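Local coordinates for N-terminal acetyltransferase-like protein (Chaetomium thermophilum, PDB 5NNP) that is probably the TPR-repeat auxiliary subunit of an N-terminal acetyltransferase complex, a helical scaffold thought to support transfer of acetyl groups to protein N-termini, at residues A199-E212 with V224-R237. Sequence-based numbering, arbitrary orientation.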
# COMPACT_ATOMS: atom_id res chain seq x y z
N ALA A 199 -8.92 -23.75 3.92
CA ALA A 199 -8.00 -23.91 2.80
C ALA A 199 -6.57 -23.65 3.27
O ALA A 199 -5.66 -24.39 2.92
CB ALA A 199 -8.38 -22.98 1.66
N GLU A 200 -6.38 -22.62 4.08
CA GLU A 200 -5.06 -22.35 4.63
C GLU A 200 -4.54 -23.56 5.44
O GLU A 200 -3.33 -23.77 5.51
CB GLU A 200 -5.05 -21.09 5.48
CG GLU A 200 -5.16 -19.81 4.68
CD GLU A 200 -4.81 -18.57 5.48
OE1 GLU A 200 -5.08 -17.45 4.97
OE2 GLU A 200 -4.28 -18.73 6.61
N ARG A 201 -5.44 -24.35 6.02
CA ARG A 201 -5.01 -25.57 6.69
C ARG A 201 -4.58 -26.59 5.64
O ARG A 201 -3.95 -27.59 5.98
CB ARG A 201 -6.10 -26.13 7.60
CG ARG A 201 -6.50 -25.16 8.69
CD ARG A 201 -7.52 -25.75 9.63
NE ARG A 201 -7.01 -26.95 10.26
CZ ARG A 201 -7.75 -27.81 10.95
NH1 ARG A 201 -9.06 -27.59 11.09
NH2 ARG A 201 -7.19 -28.88 11.49
N GLY A 202 -4.90 -26.34 4.37
CA GLY A 202 -4.39 -27.16 3.28
C GLY A 202 -5.35 -28.23 2.83
O GLY A 202 -4.99 -29.12 2.07
N ASP A 203 -6.58 -28.15 3.33
CA ASP A 203 -7.62 -29.13 3.03
C ASP A 203 -8.52 -28.64 1.90
O ASP A 203 -9.66 -28.26 2.13
CB ASP A 203 -8.44 -29.41 4.28
CG ASP A 203 -9.00 -30.81 4.31
OD1 ASP A 203 -9.15 -31.35 5.43
OD2 ASP A 203 -9.30 -31.37 3.23
N ILE A 204 -8.00 -28.64 0.68
CA ILE A 204 -8.73 -28.07 -0.44
C ILE A 204 -9.99 -28.87 -0.73
O ILE A 204 -11.02 -28.33 -1.13
CB ILE A 204 -7.84 -28.00 -1.70
CG1 ILE A 204 -6.60 -27.16 -1.42
CG2 ILE A 204 -8.63 -27.42 -2.86
CD1 ILE A 204 -6.91 -25.79 -0.87
N GLU A 205 -9.91 -30.17 -0.53
CA GLU A 205 -11.08 -31.02 -0.69
C GLU A 205 -12.22 -30.57 0.22
O GLU A 205 -13.37 -30.47 -0.20
CB GLU A 205 -10.70 -32.47 -0.38
CG GLU A 205 -11.85 -33.45 -0.44
CD GLU A 205 -12.28 -33.73 -1.85
OE1 GLU A 205 -11.41 -33.67 -2.75
OE2 GLU A 205 -13.48 -34.02 -2.07
N ARG A 206 -11.91 -30.29 1.48
CA ARG A 206 -12.94 -29.95 2.44
C ARG A 206 -13.46 -28.54 2.24
O ARG A 206 -14.65 -28.27 2.44
CB ARG A 206 -12.40 -30.10 3.86
CG ARG A 206 -13.47 -30.35 4.89
CD ARG A 206 -12.84 -30.65 6.21
NE ARG A 206 -12.87 -29.51 7.11
CZ ARG A 206 -11.79 -28.96 7.65
NH1 ARG A 206 -10.58 -29.44 7.38
NH2 ARG A 206 -11.92 -27.94 8.48
N ALA A 207 -12.57 -27.64 1.84
CA ALA A 207 -12.95 -26.25 1.62
C ALA A 207 -13.94 -26.11 0.46
O ALA A 207 -14.85 -25.27 0.51
CB ALA A 207 -11.71 -25.40 1.37
N LEU A 208 -13.78 -26.92 -0.58
CA LEU A 208 -14.70 -26.89 -1.70
C LEU A 208 -16.07 -27.40 -1.25
O LEU A 208 -17.12 -26.83 -1.56
CB LEU A 208 -14.18 -27.72 -2.88
CG LEU A 208 -15.08 -27.68 -4.12
CD1 LEU A 208 -15.32 -26.24 -4.55
CD2 LEU A 208 -14.49 -28.47 -5.25
N GLN A 209 -16.04 -28.50 -0.52
CA GLN A 209 -17.21 -29.07 0.11
C GLN A 209 -17.94 -28.03 0.98
O GLN A 209 -19.16 -27.89 0.91
CB GLN A 209 -16.80 -30.29 0.93
CG GLN A 209 -17.84 -30.80 1.92
CD GLN A 209 -17.27 -31.85 2.88
OE1 GLN A 209 -16.31 -32.55 2.55
NE2 GLN A 209 -17.86 -31.94 4.07
N HIS A 210 -17.18 -27.29 1.79
CA HIS A 210 -17.76 -26.30 2.68
C HIS A 210 -18.26 -25.09 1.89
O HIS A 210 -19.25 -24.46 2.27
CB HIS A 210 -16.75 -25.86 3.74
CG HIS A 210 -17.22 -24.72 4.60
ND1 HIS A 210 -16.82 -23.41 4.40
CD2 HIS A 210 -18.06 -24.69 5.66
CE1 HIS A 210 -17.38 -22.63 5.30
NE2 HIS A 210 -18.14 -23.38 6.08
N LEU A 211 -17.57 -24.79 0.80
CA LEU A 211 -17.96 -23.69 -0.06
C LEU A 211 -19.32 -23.93 -0.63
O LEU A 211 -20.22 -23.12 -0.47
CB LEU A 211 -16.97 -23.50 -1.20
CG LEU A 211 -17.18 -22.18 -1.94
CD1 LEU A 211 -16.75 -20.99 -1.04
CD2 LEU A 211 -16.45 -22.16 -3.29
N GLU A 212 -19.46 -25.07 -1.30
CA GLU A 212 -20.70 -25.46 -1.97
C GLU A 212 -21.86 -25.72 -1.00
O GLU A 212 -23.02 -25.45 -1.31
CB GLU A 212 -20.46 -26.70 -2.83
CG GLU A 212 -19.38 -26.50 -3.87
CD GLU A 212 -19.76 -25.45 -4.91
OE1 GLU A 212 -20.94 -25.05 -4.97
OE2 GLU A 212 -18.87 -25.04 -5.68
N VAL A 224 -16.87 -16.09 -3.76
CA VAL A 224 -17.38 -17.44 -3.94
C VAL A 224 -16.93 -17.95 -5.31
O VAL A 224 -16.51 -19.10 -5.45
CB VAL A 224 -18.92 -17.50 -3.83
CG1 VAL A 224 -19.45 -18.85 -4.31
CG2 VAL A 224 -19.36 -17.26 -2.41
N MET A 225 -16.99 -17.10 -6.31
CA MET A 225 -16.68 -17.54 -7.66
C MET A 225 -15.19 -17.82 -7.84
O MET A 225 -14.83 -18.76 -8.55
CB MET A 225 -17.15 -16.50 -8.68
CG MET A 225 -18.65 -16.43 -8.79
SD MET A 225 -19.16 -15.20 -10.00
CE MET A 225 -20.93 -15.20 -9.64
N GLU A 226 -14.35 -17.01 -7.21
CA GLU A 226 -12.91 -17.20 -7.35
C GLU A 226 -12.40 -18.38 -6.52
O GLU A 226 -11.57 -19.16 -7.00
CB GLU A 226 -12.16 -15.92 -6.97
CG GLU A 226 -12.18 -14.87 -8.09
CD GLU A 226 -11.20 -13.74 -7.86
OE1 GLU A 226 -10.81 -13.53 -6.69
OE2 GLU A 226 -10.84 -13.06 -8.84
N LEU A 227 -12.94 -18.54 -5.31
CA LEU A 227 -12.62 -19.71 -4.49
C LEU A 227 -13.04 -21.00 -5.19
O LEU A 227 -12.28 -21.98 -5.22
CB LEU A 227 -13.28 -19.60 -3.11
CG LEU A 227 -12.75 -18.50 -2.19
CD1 LEU A 227 -13.61 -18.38 -0.95
CD2 LEU A 227 -11.32 -18.78 -1.79
N ARG A 228 -14.24 -21.01 -5.77
CA ARG A 228 -14.70 -22.21 -6.46
C ARG A 228 -13.73 -22.60 -7.59
O ARG A 228 -13.36 -23.77 -7.71
CB ARG A 228 -16.12 -22.02 -7.00
CG ARG A 228 -16.63 -23.17 -7.86
CD ARG A 228 -18.16 -23.35 -7.79
NE ARG A 228 -18.88 -22.14 -8.14
CZ ARG A 228 -19.84 -21.60 -7.40
NH1 ARG A 228 -20.21 -22.19 -6.28
NH2 ARG A 228 -20.43 -20.47 -7.79
N ALA A 229 -13.31 -21.64 -8.40
CA ALA A 229 -12.44 -21.96 -9.53
C ALA A 229 -11.07 -22.42 -9.05
O ALA A 229 -10.53 -23.41 -9.54
CB ALA A 229 -12.30 -20.77 -10.47
N SER A 230 -10.52 -21.69 -8.10
CA SER A 230 -9.24 -22.02 -7.52
C SER A 230 -9.19 -23.45 -6.97
O SER A 230 -8.24 -24.19 -7.24
CB SER A 230 -8.90 -21.02 -6.41
OG SER A 230 -7.64 -21.33 -5.84
N TYR A 231 -10.22 -23.85 -6.24
CA TYR A 231 -10.25 -25.18 -5.62
C TYR A 231 -10.41 -26.27 -6.66
O TYR A 231 -9.73 -27.31 -6.61
CB TYR A 231 -11.39 -25.29 -4.62
CG TYR A 231 -11.30 -24.40 -3.41
CD1 TYR A 231 -10.07 -23.95 -2.94
CD2 TYR A 231 -12.45 -24.01 -2.73
CE1 TYR A 231 -9.99 -23.14 -1.83
CE2 TYR A 231 -12.38 -23.21 -1.61
CZ TYR A 231 -11.15 -22.77 -1.16
OH TYR A 231 -11.09 -21.97 -0.05
N LEU A 232 -11.36 -26.07 -7.58
CA LEU A 232 -11.57 -27.05 -8.63
C LEU A 232 -10.29 -27.28 -9.42
O LEU A 232 -9.95 -28.42 -9.73
CB LEU A 232 -12.69 -26.61 -9.58
CG LEU A 232 -14.12 -26.67 -9.06
CD1 LEU A 232 -15.08 -26.11 -10.10
CD2 LEU A 232 -14.52 -28.10 -8.69
N SER A 233 -9.56 -26.20 -9.72
CA SER A 233 -8.35 -26.33 -10.53
C SER A 233 -7.29 -27.12 -9.76
O SER A 233 -6.69 -28.04 -10.31
CB SER A 233 -7.81 -24.97 -10.97
OG SER A 233 -7.57 -24.12 -9.88
N LYS A 234 -7.09 -26.78 -8.50
CA LYS A 234 -6.16 -27.52 -7.65
C LYS A 234 -6.53 -28.99 -7.47
O LYS A 234 -5.66 -29.82 -7.23
CB LYS A 234 -6.04 -26.86 -6.28
CG LYS A 234 -5.35 -25.52 -6.31
CD LYS A 234 -5.30 -24.93 -4.94
CE LYS A 234 -4.47 -23.68 -4.89
NZ LYS A 234 -4.40 -23.20 -3.48
N LEU A 235 -7.81 -29.31 -7.58
CA LEU A 235 -8.25 -30.70 -7.46
C LEU A 235 -8.23 -31.39 -8.82
O LEU A 235 -8.59 -32.57 -8.93
CB LEU A 235 -9.64 -30.77 -6.84
CG LEU A 235 -9.69 -30.22 -5.41
CD1 LEU A 235 -11.11 -30.17 -4.86
CD2 LEU A 235 -8.82 -31.07 -4.52
N ALA A 236 -7.79 -30.67 -9.84
CA ALA A 236 -7.65 -31.23 -11.19
C ALA A 236 -9.00 -31.66 -11.74
O ALA A 236 -9.10 -32.59 -12.54
CB ALA A 236 -6.69 -32.38 -11.20
N ARG A 237 -10.04 -30.97 -11.30
CA ARG A 237 -11.39 -31.18 -11.79
C ARG A 237 -11.65 -30.21 -12.93
O ARG A 237 -12.29 -29.17 -12.77
CB ARG A 237 -12.38 -31.02 -10.63
CG ARG A 237 -12.17 -32.14 -9.60
CD ARG A 237 -12.92 -31.95 -8.32
NE ARG A 237 -14.35 -31.81 -8.55
CZ ARG A 237 -15.26 -31.78 -7.58
NH1 ARG A 237 -14.88 -31.90 -6.31
NH2 ARG A 237 -16.54 -31.63 -7.89
O HOH W 1 -12.49 -33.54 -5.41
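Tyr231 enters as a knob between Ala199, Ile204, Ala207 and Leu208. Its CG lies beside the backbone N (chi1 -64°), which sends the ring across to helix 204-212: CD1 meets Ile204 CG2 at 3.8 Å, CZ meets Ala207 CB at 3.7 Å, and CD2 rests on the backbone of Leu208. The phenol oxygen passes beyond to helix 185-200, where it hydrogen-bonds to Asn195 OD1. With an alanine here, Asn195 would probably lose this partner and a gap would open between Ala199, Ile204 and Ala207.

Further apolar packing comes from two leucines. Leu208 CD2 touches Leu232 CD2 at 3.5 Å and Leu235 CD1 at 3.8 Å, and also lies over a face of the Arg237 guanidinium; Leu211 CD2 lies against the backbone of Arg228.

Two polar links also cross between the segments. Arg228 NH1 faces both carboxylate oxygens of Glu212 in a salt bridge; the OE1 bond (3.2 Å) is weak and bent (126°), the straighter OE2 bond less certainly placed. A water joins Glu205 OE1 to Arg237 NH1, while Arg237 NH2 pairs with Glu240.

The axes of helices 204-212 and 224-234 approach to 9.6 Å and cross at 144°, roughly antiparallel. Tyr231 thus ties three successive helices together, consistent with the TPR-like alpha-alpha superhelix of the NatA auxiliary subunit family.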